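Local coordinates for outer membrane porin protein 32 (Delftia acidovorans, PDB 2FGQ), which assembles as a homotrimer that forms anion-selective channels through the bacterial outer membrane and binds malate, at residues G30-G33 / A34-R38; R92-V95 / P96-K100; P114-G117 / F118-W121; V176-N180 / G181-A185; T194-G198 / L199-R203. All coordinates share one frame; numbering follows the deposited sequence.

Interaction 1: G30-G33 / A34-R38. With SO4 (sulfate ion), chain G.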
loop_
_atom_site.group_PDB
_atom_site.type_symbol
_atom_site.label_atom_id
_atom_site.label_comp_id
_atom_site.label_asym_id
_atom_site.label_seq_id
_atom_site.Cartn_x
_atom_site.Cartn_y
_atom_site.Cartn_z
ATOM N N GLY A 30 -12.747 -9.313 -14.003
ATOM C CA GLY A 30 -11.473 -9.788 -13.525
ATOM C C GLY A 30 -10.319 -8.996 -14.096
ATOM O O GLY A 30 -10.472 -7.923 -14.653
ATOM N N THR A 31 -9.112 -9.519 -13.896
ATOM C CA THR A 31 -7.902 -8.810 -14.273
ATOM C C THR A 31 -6.876 -9.690 -14.920
ATOM O O THR A 31 -6.908 -10.932 -14.788
ATOM C CB THR A 31 -7.264 -8.113 -13.035
ATOM O OG1 THR A 31 -6.841 -9.102 -12.062
ATOM C CG2 THR A 31 -8.236 -7.137 -12.365
ATOM N N SER A 32 -5.939 -9.041 -15.616
ATOM C CA SER A 32 -4.668 -9.659 -15.926
ATOM C C SER A 32 -4.818 -10.895 -16.818
ATOM O O SER A 32 -4.195 -11.939 -16.592
ATOM C CB SER A 32 -3.928 -9.928 -14.616
ATOM O OG SER A 32 -3.608 -8.713 -13.966
ATOM N N GLY A 33 -5.600 -10.747 -17.889
ATOM C CA GLY A 33 -5.828 -11.835 -18.828
ATOM C C GLY A 33 -4.764 -11.984 -19.888
ATOM O O GLY A 33 -4.549 -13.094 -20.365
ATOM N N ALA A 34 -4.143 -10.879 -20.296
ATOM C CA ALA A 34 -3.100 -10.857 -21.338
ATOM C C ALA A 34 -1.708 -10.562 -20.737
ATOM O O ALA A 34 -0.724 -11.179 -21.106
ATOM C CB ALA A 34 -3.442 -9.859 -22.425
ATOM N N SER A 35 -1.621 -9.625 -19.803
ATOM C CA SER A 35 -0.398 -9.375 -19.018
ATOM C C SER A 35 -0.802 -9.086 -17.604
ATOM O O SER A 35 -1.863 -8.511 -17.369
ATOM C CB SER A 35 0.361 -8.173 -19.554
ATOM O OG SER A 35 0.798 -8.353 -20.886
ATOM N N THR A 36 0.041 -9.429 -16.654
ATOM C CA THR A 36 -0.271 -9.076 -15.281
ATOM C C THR A 36 -0.261 -7.571 -15.075
ATOM O O THR A 36 0.690 -6.888 -15.414
ATOM C CB THR A 36 0.671 -9.776 -14.307
ATOM O OG1 THR A 36 0.639 -11.199 -14.539
ATOM C CG2 THR A 36 0.253 -9.520 -12.857
ATOM N N SER A 37 -1.355 -7.074 -14.523
ATOM C CA SER A 37 -1.468 -5.659 -14.192
ATOM C C SER A 37 -0.466 -5.302 -13.124
ATOM O O SER A 37 -0.241 -6.074 -12.206
ATOM C CB SER A 37 -2.858 -5.300 -13.673
ATOM O OG SER A 37 -3.883 -5.645 -14.543
ATOM N N ARG A 38 0.146 -4.139 -13.277
ATOM C CA ARG A 38 1.236 -3.757 -12.387
ATOM C C ARG A 38 1.455 -2.271 -12.354
ATOM O O ARG A 38 1.023 -1.536 -13.247
ATOM C CB ARG A 38 2.537 -4.456 -12.865
ATOM C CG ARG A 38 3.123 -3.877 -14.139
ATOM C CD ARG A 38 4.091 -4.817 -14.874
ATOM N NE ARG A 38 3.376 -5.955 -15.397
ATOM C CZ ARG A 38 3.919 -6.926 -16.112
ATOM N NH1 ARG A 38 5.235 -6.950 -16.331
ATOM N NH2 ARG A 38 3.152 -7.885 -16.612
HETATM S S SO4 G . 5.277 -9.676 -18.599
HETATM O O1 SO4 G . 4.116 -9.134 -19.356
HETATM O O2 SO4 G . 5.948 -10.771 -19.409
HETATM O O3 SO4 G . 6.224 -8.557 -18.243
HETATM O O4 SO4 G . 4.811 -10.223 -17.308
#
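Ser32 OG takes the backbone N-H of Ser37 across the bulged loop, at 2.8 Å between Ser37 N and Ser32 OG. With an N-H...O angle of 176° the bond is almost straight. Ser32 itself has left-handed backbone angles, and its chi1 of -65° sets OG beside its own N, reaching over to the returning chain. A second, weaker closure lies alongside, where the CA-H of Ser32 meets the carbonyl oxygen of Ser35, with CA and O 3.4 Å apart. Beyond the loop, Arg38 bends at chi3 and doubles back on Thr36, gripping its carbonyl oxygen side-on. Arg38 NE is 2.8 Å and Arg38 NH2 2.9 Å from Thr36 O, which lies 3° out of the guanidinium plane. The outer edge of that group is thereby turned to a sulfate, probably from the crystallisation liquor: Arg38 NH1 bonds its O3 at 2.7 Å and Arg38 NH2 its O4 at 3.0 Å. Replacing this arginine with an alanine would probably leave Thr36 O without these two donors and the sulfate without these N-H donors. Thr36 OG1 meanwhile bonds the bound malate. Asp11, on strand 4-17, receives the N-H groups of Gly33, Ala34 and Ser35 on its carboxylate, while its own N is paired with Ser37 OG. The break in strand 26-48 is thus held against strand 4-17, with backbone bonds from Gly30 to Asn13 and Arg38 to Ile9 flanking it.

Interaction 2: R92-V95 / P96-K100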
loop_
_atom_site.group_PDB
_atom_site.type_symbol
_atom_site.label_atom_id
_atom_site.label_comp_id
_atom_site.label_asym_id
_atom_site.label_seq_id
_atom_site.Cartn_x
_atom_site.Cartn_y
_atom_site.Cartn_z
ATOM N N ARG A 92 13.430 -9.358 -3.288
ATOM C CA ARG A 92 12.374 -10.187 -3.814
ATOM C C ARG A 92 12.222 -10.018 -5.335
ATOM O O ARG A 92 12.231 -8.904 -5.859
ATOM C CB ARG A 92 11.048 -9.841 -3.159
ATOM C CG ARG A 92 9.956 -10.830 -3.663
ATOM C CD ARG A 92 8.736 -10.770 -2.911
ATOM N NE ARG A 92 7.667 -11.502 -3.540
ATOM C CZ ARG A 92 7.376 -12.769 -3.299
ATOM N NH1 ARG A 92 8.142 -13.544 -2.531
ATOM N NH2 ARG A 92 6.304 -13.284 -3.861
ATOM N N ASP A 93 12.095 -11.134 -6.027
ATOM C CA ASP A 93 11.976 -11.131 -7.475
ATOM C C ASP A 93 11.540 -12.498 -7.915
ATOM O O ASP A 93 11.513 -13.466 -7.124
ATOM C CB ASP A 93 13.369 -10.824 -8.035
ATOM C CG ASP A 93 13.383 -10.331 -9.460
ATOM O OD1 ASP A 93 12.329 -10.214 -10.178
ATOM O OD2 ASP A 93 14.507 -10.024 -9.956
ATOM N N LEU A 94 11.219 -12.586 -9.184
ATOM C CA LEU A 94 11.212 -13.897 -9.847
ATOM C C LEU A 94 12.528 -14.626 -9.622
ATOM O O LEU A 94 13.597 -14.021 -9.706
ATOM C CB LEU A 94 10.994 -13.752 -11.357
ATOM C CG LEU A 94 9.630 -13.205 -11.782
ATOM C CD1 LEU A 94 9.726 -12.839 -13.251
ATOM C CD2 LEU A 94 8.584 -14.230 -11.540
ATOM N N VAL A 95 12.451 -15.906 -9.290
ATOM C CA VAL A 95 13.685 -16.702 -9.219
ATOM C C VAL A 95 14.162 -16.989 -10.655
ATOM O O VAL A 95 13.383 -16.910 -11.579
ATOM C CB VAL A 95 13.485 -18.021 -8.422
ATOM C CG1 VAL A 95 13.136 -17.680 -6.968
ATOM C CG2 VAL A 95 12.451 -18.933 -9.039
ATOM N N PRO A 96 15.461 -17.264 -10.840
ATOM C CA PRO A 96 15.967 -17.408 -12.220
ATOM C C PRO A 96 15.263 -18.486 -13.022
ATOM O O PRO A 96 15.052 -18.301 -14.213
ATOM C CB PRO A 96 17.446 -17.728 -12.011
ATOM C CG PRO A 96 17.766 -17.177 -10.704
ATOM C CD PRO A 96 16.548 -17.348 -9.846
ATOM N N THR A 97 14.903 -19.591 -12.385
ATOM C CA THR A 97 14.255 -20.685 -13.108
ATOM C C THR A 97 12.879 -20.278 -13.658
ATOM O O THR A 97 12.583 -20.557 -14.818
ATOM C CB THR A 97 14.167 -21.926 -12.200
ATOM O OG1 THR A 97 13.778 -21.557 -10.867
ATOM C CG2 THR A 97 15.557 -22.562 -12.094
ATOM N N SER A 98 12.072 -19.568 -12.879
ATOM C CA SER A 98 10.786 -19.131 -13.391
ATOM C C SER A 98 10.931 -17.983 -14.384
ATOM O O SER A 98 10.246 -17.972 -15.409
ATOM C CB SER A 98 9.830 -18.729 -12.269
ATOM O OG SER A 98 10.295 -17.540 -11.672
ATOM N N GLN A 99 11.826 -17.042 -14.098
ATOM C CA GLN A 99 12.047 -15.902 -14.980
ATOM C C GLN A 99 12.358 -16.370 -16.400
ATOM O O GLN A 99 11.800 -15.875 -17.379
ATOM C CB GLN A 99 13.141 -14.986 -14.460
ATOM C CG GLN A 99 13.162 -13.667 -15.231
ATOM C CD GLN A 99 14.172 -12.722 -14.734
ATOM O OE1 GLN A 99 13.849 -11.815 -13.974
ATOM N NE2 GLN A 99 15.409 -12.891 -15.180
ATOM N N LYS A 100 13.213 -17.367 -16.507
ATOM C CA LYS A 100 13.632 -17.803 -17.826
ATOM C C LYS A 100 12.641 -18.775 -18.450
ATOM O O LYS A 100 12.350 -18.674 -19.638
ATOM C CB LYS A 100 15.010 -18.450 -17.726
ATOM C CG LYS A 100 15.660 -18.693 -19.092
ATOM C CD LYS A 100 16.037 -17.401 -19.790
ATOM C CE LYS A 100 17.029 -17.610 -20.927
ATOM N NZ LYS A 100 16.433 -18.349 -22.010
HETATM O O HOH W 1 12.192 -10.056 -12.823
#
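Leu94 lays its CB against CB of Gln99 at 4.0 Å, and the two side chains cross at about a right angle. Its branches divide the work: CD1 approaches Gln99 CG, while CD2 comes within 3.7 Å of Ser98 OG. That hydroxyl is bonded to the carbonyl of Ile132, so the leucine packs against a polar group already engaged. CG2 of Val95 lies near two hydroxyls, 3.5 Å from Thr97 OG1 and a little farther from Ser98 OG; Thr97 OG1 pairs with Tyr171. The Val95-Pro96 peptide itself brings Val95 CB to 3.4 Å from Pro96 CD. Val95 stands at the N-cap position, and its carbonyl starts the helical bonding by accepting Gln99 N at 3.0 Å. The bond is straight at 169° and comes in nearly along the C=O axis. Gln99 extends from a chi1 of -168° to place OE1 beside water 1, which donates to it and to Asp93 OD1, each at 2.7 Å. Arg89 fastens the same two residues directly, with a hydrogen bond to Gln99 OE1 and a salt bridge to Asp93 OD2. A short strand running through an N-cap into the brief helix 96-101 belongs here to the long connection between barrel strands 86-90 and 137-141, the constriction loop L3 of general porins, and Leu94 there touches the bound malate.

Interaction 3: P114-G117 / F118-W121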
loop_
_atom_site.group_PDB
_atom_site.type_symbol
_atom_site.label_atom_id
_atom_site.label_comp_id
_atom_site.label_asym_id
_atom_site.label_seq_id
_atom_site.Cartn_x
_atom_site.Cartn_y
_atom_site.Cartn_z
ATOM N N PRO A 114 -2.680 -20.146 -19.333
ATOM C CA PRO A 114 -1.245 -20.355 -19.294
ATOM C C PRO A 114 -0.891 -21.743 -18.801
ATOM O O PRO A 114 -1.701 -22.490 -18.269
ATOM C CB PRO A 114 -0.759 -19.301 -18.308
ATOM C CG PRO A 114 -1.803 -19.272 -17.316
ATOM C CD PRO A 114 -3.139 -19.498 -18.094
ATOM N N PHE A 115 0.361 -22.046 -18.991
ATOM C CA PHE A 115 0.965 -23.244 -18.408
ATOM C C PHE A 115 0.843 -23.186 -16.898
ATOM O O PHE A 115 1.144 -22.139 -16.282
ATOM C CB PHE A 115 2.427 -23.249 -18.786
ATOM C CG PHE A 115 3.190 -24.450 -18.323
ATOM C CD1 PHE A 115 2.819 -25.718 -18.742
ATOM C CD2 PHE A 115 4.258 -24.304 -17.501
ATOM C CE1 PHE A 115 3.574 -26.849 -18.338
ATOM C CE2 PHE A 115 5.015 -25.414 -17.096
ATOM C CZ PHE A 115 4.648 -26.678 -17.511
ATOM N N MET A 116 0.421 -24.292 -16.292
ATOM C CA MET A 116 0.185 -24.336 -14.828
ATOM C C MET A 116 1.291 -25.054 -14.063
ATOM O O MET A 116 1.115 -25.362 -12.896
ATOM C CB MET A 116 -1.124 -25.092 -14.522
ATOM C CG MET A 116 -2.337 -24.528 -15.108
ATOM S SD MET A 116 -3.795 -25.647 -14.677
ATOM C CE MET A 116 -3.588 -25.944 -13.033
ATOM N N GLY A 117 2.391 -25.417 -14.722
ATOM C CA GLY A 117 3.441 -26.174 -14.038
ATOM C C GLY A 117 3.975 -25.519 -12.751
ATOM O O GLY A 117 4.255 -26.196 -11.755
ATOM N N PHE A 118 4.132 -24.196 -12.792
ATOM C CA PHE A 118 4.619 -23.435 -11.613
ATOM C C PHE A 118 3.433 -23.193 -10.706
ATOM O O PHE A 118 2.856 -22.090 -10.688
ATOM C CB PHE A 118 5.318 -22.130 -12.005
ATOM C CG PHE A 118 6.571 -22.314 -12.803
ATOM C CD1 PHE A 118 7.769 -22.468 -12.146
ATOM C CD2 PHE A 118 6.569 -22.283 -14.191
ATOM C CE1 PHE A 118 8.955 -22.589 -12.827
ATOM C CE2 PHE A 118 7.792 -22.481 -14.915
ATOM C CZ PHE A 118 8.971 -22.605 -14.211
ATOM N N ARG A 119 3.094 -24.206 -9.922
ATOM C CA ARG A 119 1.985 -24.120 -8.975
ATOM C C ARG A 119 2.308 -24.989 -7.749
ATOM O O ARG A 119 3.225 -25.825 -7.772
ATOM C CB ARG A 119 0.609 -24.394 -9.595
ATOM C CG ARG A 119 0.365 -25.789 -9.896
ATOM C CD ARG A 119 -1.005 -26.012 -10.573
ATOM N NE ARG A 119 -2.132 -25.659 -9.700
ATOM C CZ ARG A 119 -2.622 -26.433 -8.737
ATOM N NH1 ARG A 119 -2.117 -27.628 -8.483
ATOM N NH2 ARG A 119 -3.617 -25.988 -7.984
ATOM N N ASN A 120 1.590 -24.765 -6.675
ATOM C CA ASN A 120 1.767 -25.507 -5.435
ATOM C C ASN A 120 0.979 -26.822 -5.468
ATOM O O ASN A 120 -0.083 -26.980 -4.856
ATOM C CB ASN A 120 1.360 -24.612 -4.273
ATOM C CG ASN A 120 1.678 -25.205 -2.934
ATOM O OD1 ASN A 120 2.307 -26.287 -2.825
ATOM N ND2 ASN A 120 1.294 -24.472 -1.876
ATOM N N TRP A 121 1.584 -27.787 -6.130
ATOM C CA TRP A 121 0.963 -29.078 -6.374
ATOM C C TRP A 121 0.658 -29.870 -5.117
ATOM O O TRP A 121 -0.231 -30.756 -5.135
ATOM C CB TRP A 121 1.849 -29.942 -7.310
ATOM C CG TRP A 121 1.944 -29.410 -8.713
ATOM C CD1 TRP A 121 2.988 -28.749 -9.269
ATOM C CD2 TRP A 121 0.945 -29.501 -9.725
ATOM N NE1 TRP A 121 2.709 -28.418 -10.572
ATOM C CE2 TRP A 121 1.446 -28.857 -10.873
ATOM C CE3 TRP A 121 -0.349 -30.058 -9.782
ATOM C CZ2 TRP A 121 0.719 -28.773 -12.062
ATOM C CZ3 TRP A 121 -1.080 -29.952 -10.968
ATOM C CH2 TRP A 121 -0.541 -29.315 -12.083
HETATM O O HOH W 2 3.169 -22.058 -14.718
#
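Arg119 runs along the carbonyl of Met116 as soon as it leaves the backbone, with CB 3.5 Å from Met116 O. CG comes closer, 3.1 Å from the same oxygen, and also lies 3.4 Å above the plane of the Trp121 ring, offset toward its rim. A chi1 of 74°, which lodges CG between backbone N and carbonyl carbon, brings it into this slot. CD keeps near Met116 O and meets the methyl CE of Met116 at 3.6 Å. NE touches that methyl too, the thioether chain being bent at chi3 so that both side chains lie side by side and point the same way. Farther out, the edge of the guanidinium is directed at Trp121 CD2. The indole is fixed by a bond from NE1 to Gly117 O, 3.0 Å long and 149° at the hydrogen; the donor is tilted 33° from the carbonyl plane. The same oxygen takes a weak bond from Arg119 N across the inverse gamma turn centred on Phe118. Water 2 bridges the chain, donating to Phe115 O and accepting from Phe118 N, while Gly117 N sits 3.4 Å over the centre of the Phe115 ring. The chemistry is therefore mixed: Gly117 O receives the indole N-H and, weakly, the N-H that closes the turn, whereas the arginine's aliphatic part makes van der Waals contact, CG with the indole and CD with the methionine methyl.

Interaction 4: V176-N180 / G181-A185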
loop_
_atom_site.group_PDB
_atom_site.type_symbol
_atom_site.label_atom_id
_atom_site.label_comp_id
_atom_site.label_asym_id
_atom_site.label_seq_id
_atom_site.Cartn_x
_atom_site.Cartn_y
_atom_site.Cartn_z
ATOM N N VAL A 176 20.819 -22.907 -17.418
ATOM C CA VAL A 176 21.665 -22.650 -18.572
ATOM C C VAL A 176 20.772 -22.579 -19.813
ATOM O O VAL A 176 19.740 -23.248 -19.905
ATOM C CB VAL A 176 22.757 -23.737 -18.730
ATOM C CG1 VAL A 176 23.735 -23.663 -17.582
ATOM C CG2 VAL A 176 22.181 -25.142 -18.899
ATOM N N ALA A 177 21.166 -21.743 -20.761
ATOM C CA ALA A 177 20.363 -21.485 -21.930
ATOM C C ALA A 177 21.195 -21.067 -23.130
ATOM O O ALA A 177 22.378 -20.695 -23.002
ATOM C CB ALA A 177 19.362 -20.421 -21.643
ATOM N N TYR A 178 20.556 -21.192 -24.279
ATOM C CA TYR A 178 21.055 -20.693 -25.554
ATOM C C TYR A 178 19.938 -19.831 -26.154
ATOM O O TYR A 178 18.813 -20.311 -26.333
ATOM C CB TYR A 178 21.422 -21.868 -26.472
ATOM C CG TYR A 178 21.940 -21.377 -27.800
ATOM C CD1 TYR A 178 23.259 -21.011 -27.958
ATOM C CD2 TYR A 178 21.094 -21.219 -28.865
ATOM C CE1 TYR A 178 23.735 -20.506 -29.184
ATOM C CE2 TYR A 178 21.547 -20.693 -30.079
ATOM C CZ TYR A 178 22.870 -20.358 -30.241
ATOM O OH TYR A 178 23.292 -19.838 -31.455
ATOM N N ASP A 179 20.259 -18.580 -26.485
ATOM C CA ASP A 179 19.325 -17.639 -27.072
ATOM C C ASP A 179 20.056 -16.851 -28.125
ATOM O O ASP A 179 20.967 -16.093 -27.797
ATOM C CB ASP A 179 18.830 -16.667 -26.001
ATOM C CG ASP A 179 17.875 -17.317 -25.072
ATOM O OD1 ASP A 179 18.330 -17.817 -24.018
ATOM O OD2 ASP A 179 16.653 -17.395 -25.349
ATOM N N ASN A 180 19.650 -17.020 -29.375
ATOM C CA ASN A 180 20.265 -16.287 -30.476
ATOM C C ASN A 180 19.347 -15.318 -31.229
ATOM O O ASN A 180 19.738 -14.797 -32.283
ATOM C CB ASN A 180 20.962 -17.281 -31.421
ATOM C CG ASN A 180 19.992 -18.071 -32.277
ATOM O OD1 ASN A 180 18.767 -17.850 -32.222
ATOM N ND2 ASN A 180 20.531 -19.000 -33.088
ATOM N N GLY A 181 18.151 -15.075 -30.688
ATOM C CA GLY A 181 17.101 -14.360 -31.382
ATOM C C GLY A 181 15.955 -15.309 -31.745
ATOM O O GLY A 181 15.010 -15.462 -30.964
ATOM N N PRO A 182 16.013 -15.959 -32.902
ATOM C CA PRO A 182 14.930 -16.878 -33.298
ATOM C C PRO A 182 14.827 -18.154 -32.469
ATOM O O PRO A 182 13.755 -18.676 -32.264
ATOM C CB PRO A 182 15.257 -17.205 -34.756
ATOM C CG PRO A 182 16.686 -16.917 -34.918
ATOM C CD PRO A 182 16.996 -15.791 -33.992
ATOM N N LEU A 183 15.965 -18.651 -32.003
ATOM C CA LEU A 183 16.036 -19.897 -31.256
ATOM C C LEU A 183 16.330 -19.637 -29.786
ATOM O O LEU A 183 17.204 -18.859 -29.434
ATOM C CB LEU A 183 17.123 -20.799 -31.830
ATOM C CG LEU A 183 17.389 -22.107 -31.081
ATOM C CD1 LEU A 183 16.207 -23.011 -31.137
ATOM C CD2 LEU A 183 18.631 -22.842 -31.609
ATOM N N SER A 184 15.581 -20.324 -28.943
ATOM C CA SER A 184 15.757 -20.261 -27.496
ATOM C C SER A 184 15.578 -21.643 -26.912
ATOM O O SER A 184 14.620 -22.343 -27.260
ATOM C CB SER A 184 14.707 -19.306 -26.890
ATOM O OG SER A 184 14.881 -19.133 -25.483
ATOM N N ALA A 185 16.493 -22.037 -26.031
ATOM C CA ALA A 185 16.319 -23.271 -25.278
ATOM C C ALA A 185 16.954 -23.094 -23.900
ATOM O O ALA A 185 18.001 -22.486 -23.781
ATOM C CB ALA A 185 16.978 -24.416 -25.990
#
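Asn180 reaches across the hairpin end with OD1, which accepts Leu183 N at 2.9 Å and 156°. It supplies the acceptor that Asn180 O would provide in a regular hydrogen-bonded pair. A chi1 of 74° folds CG in over the turn, and the Asn180 N-H completes the double link with Leu183 O at 3.1 Å. The Pro182 ring closes on the amide, its CD 3.2 Å from Asn180 OD1. Between them Gly181 has a positive phi at which a CB would strike the carbonyl oxygen of Asn180. Leu183 extends its CD2 to CE2 of Tyr178 at 3.9 Å, crossing the phenol at about a right angle. Tyr178 and Ala185 form the antiparallel hydrogen-bonded pair, with 2.9 Å bonds from Tyr178 N to Ala185 O and from Ala185 N to Tyr178 O. On the opposite face Asp179 and Ser184 make the non-hydrogen-bonded pair, tied by a very short bond, 2.5 Å from Ser184 OG to Asp179 OD2. The other carboxylate oxygen, OD1, pairs with Lys100 and Asn149, and Ser184 OG also with Tyr104. An alanine at Asp179 is likely to leave Lys100 without this countercharge and take from Ser184 OG its carboxylate partner. The hairpin joins barrel strands 171-179 and 183-196; Tyr178 meets Phe148 edge-to-face on strand 148-155, the Ser184 backbone bonds that of Ser211 on strand 199-213, and Lys100 of helix 96-101 reaches the Asp179 face.

Interaction 5: T194-G198 / L199-R203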
loop_
_atom_site.group_PDB
_atom_site.type_symbol
_atom_site.label_atom_id
_atom_site.label_comp_id
_atom_site.label_asym_id
_atom_site.label_seq_id
_atom_site.Cartn_x
_atom_site.Cartn_y
_atom_site.Cartn_z
ATOM N N THR A 194 10.542 -26.612 2.139
ATOM C CA THR A 194 9.210 -26.323 2.592
ATOM C C THR A 194 8.715 -27.306 3.626
ATOM O O THR A 194 9.493 -28.067 4.201
ATOM C CB THR A 194 8.299 -26.171 1.392
ATOM O OG1 THR A 194 7.045 -25.572 1.805
ATOM C CG2 THR A 194 7.995 -27.476 0.657
ATOM N N ALA A 195 7.415 -27.271 3.870
ATOM C CA ALA A 195 6.744 -28.260 4.707
ATOM C C ALA A 195 5.413 -28.594 4.085
ATOM O O ALA A 195 4.793 -27.734 3.465
ATOM C CB ALA A 195 6.575 -27.750 6.167
ATOM N N VAL A 196 4.956 -29.822 4.292
ATOM C CA VAL A 196 3.615 -30.235 3.891
ATOM C C VAL A 196 3.024 -30.911 5.096
ATOM O O VAL A 196 3.632 -31.834 5.670
ATOM C CB VAL A 196 3.691 -31.235 2.737
ATOM C CG1 VAL A 196 2.267 -31.721 2.444
ATOM C CG2 VAL A 196 4.344 -30.602 1.507
ATOM N N GLY A 197 1.868 -30.431 5.538
ATOM C CA GLY A 197 1.287 -30.937 6.768
ATOM C C GLY A 197 2.167 -30.864 8.003
ATOM O O GLY A 197 2.036 -31.700 8.896
ATOM N N GLY A 198 3.054 -29.870 8.075
ATOM C CA GLY A 198 3.980 -29.708 9.161
ATOM C C GLY A 198 5.232 -30.568 9.116
ATOM O O GLY A 198 6.022 -30.545 10.044
ATOM N N LEU A 199 5.455 -31.276 8.017
ATOM C CA LEU A 199 6.615 -32.166 7.857
ATOM C C LEU A 199 7.553 -31.638 6.769
ATOM O O LEU A 199 7.117 -31.338 5.649
ATOM C CB LEU A 199 6.167 -33.592 7.511
ATOM C CG LEU A 199 5.805 -34.486 8.717
ATOM C CD1 LEU A 199 4.717 -33.914 9.545
ATOM C CD2 LEU A 199 5.373 -35.867 8.188
ATOM N N ALA A 200 8.836 -31.574 7.098
ATOM C CA ALA A 200 9.863 -31.020 6.211
ATOM C C ALA A 200 9.836 -31.758 4.876
ATOM O O ALA A 200 9.766 -32.990 4.849
ATOM C CB ALA A 200 11.228 -31.159 6.843
ATOM N N THR A 201 9.921 -30.988 3.798
ATOM C CA THR A 201 9.729 -31.474 2.426
ATOM C C THR A 201 10.596 -30.625 1.503
ATOM O O THR A 201 10.685 -29.416 1.675
ATOM C CB THR A 201 8.257 -31.340 2.023
ATOM O OG1 THR A 201 7.432 -32.197 2.827
ATOM C CG2 THR A 201 7.973 -31.757 0.606
ATOM N N ASP A 202 11.283 -31.269 0.575
ATOM C CA ASP A 202 11.988 -30.568 -0.498
ATOM C C ASP A 202 11.057 -30.436 -1.695
ATOM O O ASP A 202 10.378 -31.384 -2.072
ATOM C CB ASP A 202 13.192 -31.371 -0.995
ATOM C CG ASP A 202 14.317 -31.461 -0.012
ATOM O OD1 ASP A 202 14.374 -30.713 0.983
ATOM O OD2 ASP A 202 15.221 -32.335 -0.158
ATOM N N ARG A 203 11.077 -29.281 -2.330
ATOM C CA ARG A 203 10.386 -29.057 -3.574
ATOM C C ARG A 203 11.464 -29.005 -4.656
ATOM O O ARG A 203 12.194 -28.026 -4.782
ATOM C CB ARG A 203 9.605 -27.731 -3.526
ATOM C CG ARG A 203 8.778 -27.422 -4.746
ATOM C CD ARG A 203 8.281 -25.990 -4.776
ATOM N NE ARG A 203 7.198 -25.759 -5.728
ATOM C CZ ARG A 203 7.364 -25.703 -7.053
ATOM N NH1 ARG A 203 8.584 -25.787 -7.597
ATOM N NH2 ARG A 203 6.311 -25.508 -7.820
#
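Thr194 and Thr201 stand side by side at the buried end of this hairpin, pointing the same way, with Thr194 CG2 4.1 Å from Thr201 CB. They form an antiparallel hydrogen-bonded pair: Thr194 N meets Thr201 O at 2.8 Å, nearly in line with the C=O bond, whereas the return bond from Thr201 N reaches Thr194 O from above its carbonyl plane. Thr194 OG1 is engaged by Asp129. Next along, Val196 sets CG2 3.7 Å from Thr201 OG1 and close to the threonine methyl as well, so one valine branch meets both arms of Thr201. That hydroxyl, placed beside its own N by a chi1 of -65°, donates to Leu199 O at 3.0 Å. Val196 N bonds the same oxygen from the other face of its plane, so two donors grip this carbonyl. The far end is looser and lies on the surface. Gly197 and Gly198 both have positive phi and make the type I' turn from Val196 to Leu199, closed by Leu199 N on Val196 O at 3.0 Å. Leu199 folds back over the turn, its CD1 3.4 Å from Gly198 C, rather than packing against another side chain across the hairpin. The short strand segments run at 121° to each other, far from straight antiparallel, consistent with the marked twist of a type I' hairpin. Strands 183-196 and 199-213 meet here in the barrel wall; Leu199, Thr201 and Arg203 pack on the next strand, 218-230, while Asp129 and Gln125 of the loop before strand 133-134 hold Arg203, Gly198 and the Thr194 hydroxyl.

In the fold
The five contacts follow one another along the chain, none nested in or crossing another. Interaction 1 closes the break within barrel strand 26-48. Interactions 2 and 3 both lie in the long excursion between strands 86-90 and 137-141, at the start of a short helix and in the loop after it; they touch where Ser98 packs on Phe118. Interactions 4 and 5 close successive hairpins at the two ends of strand 183-196, their centres about 35 Å apart. The excursion is tied to both: Lys100 links interaction 2 to interaction 4, and a probable hydrogen bond from Arg203 to Arg119 O links interaction 5 to interaction 3. Interactions 1 and 2 each contribute a residue to the malate pocket.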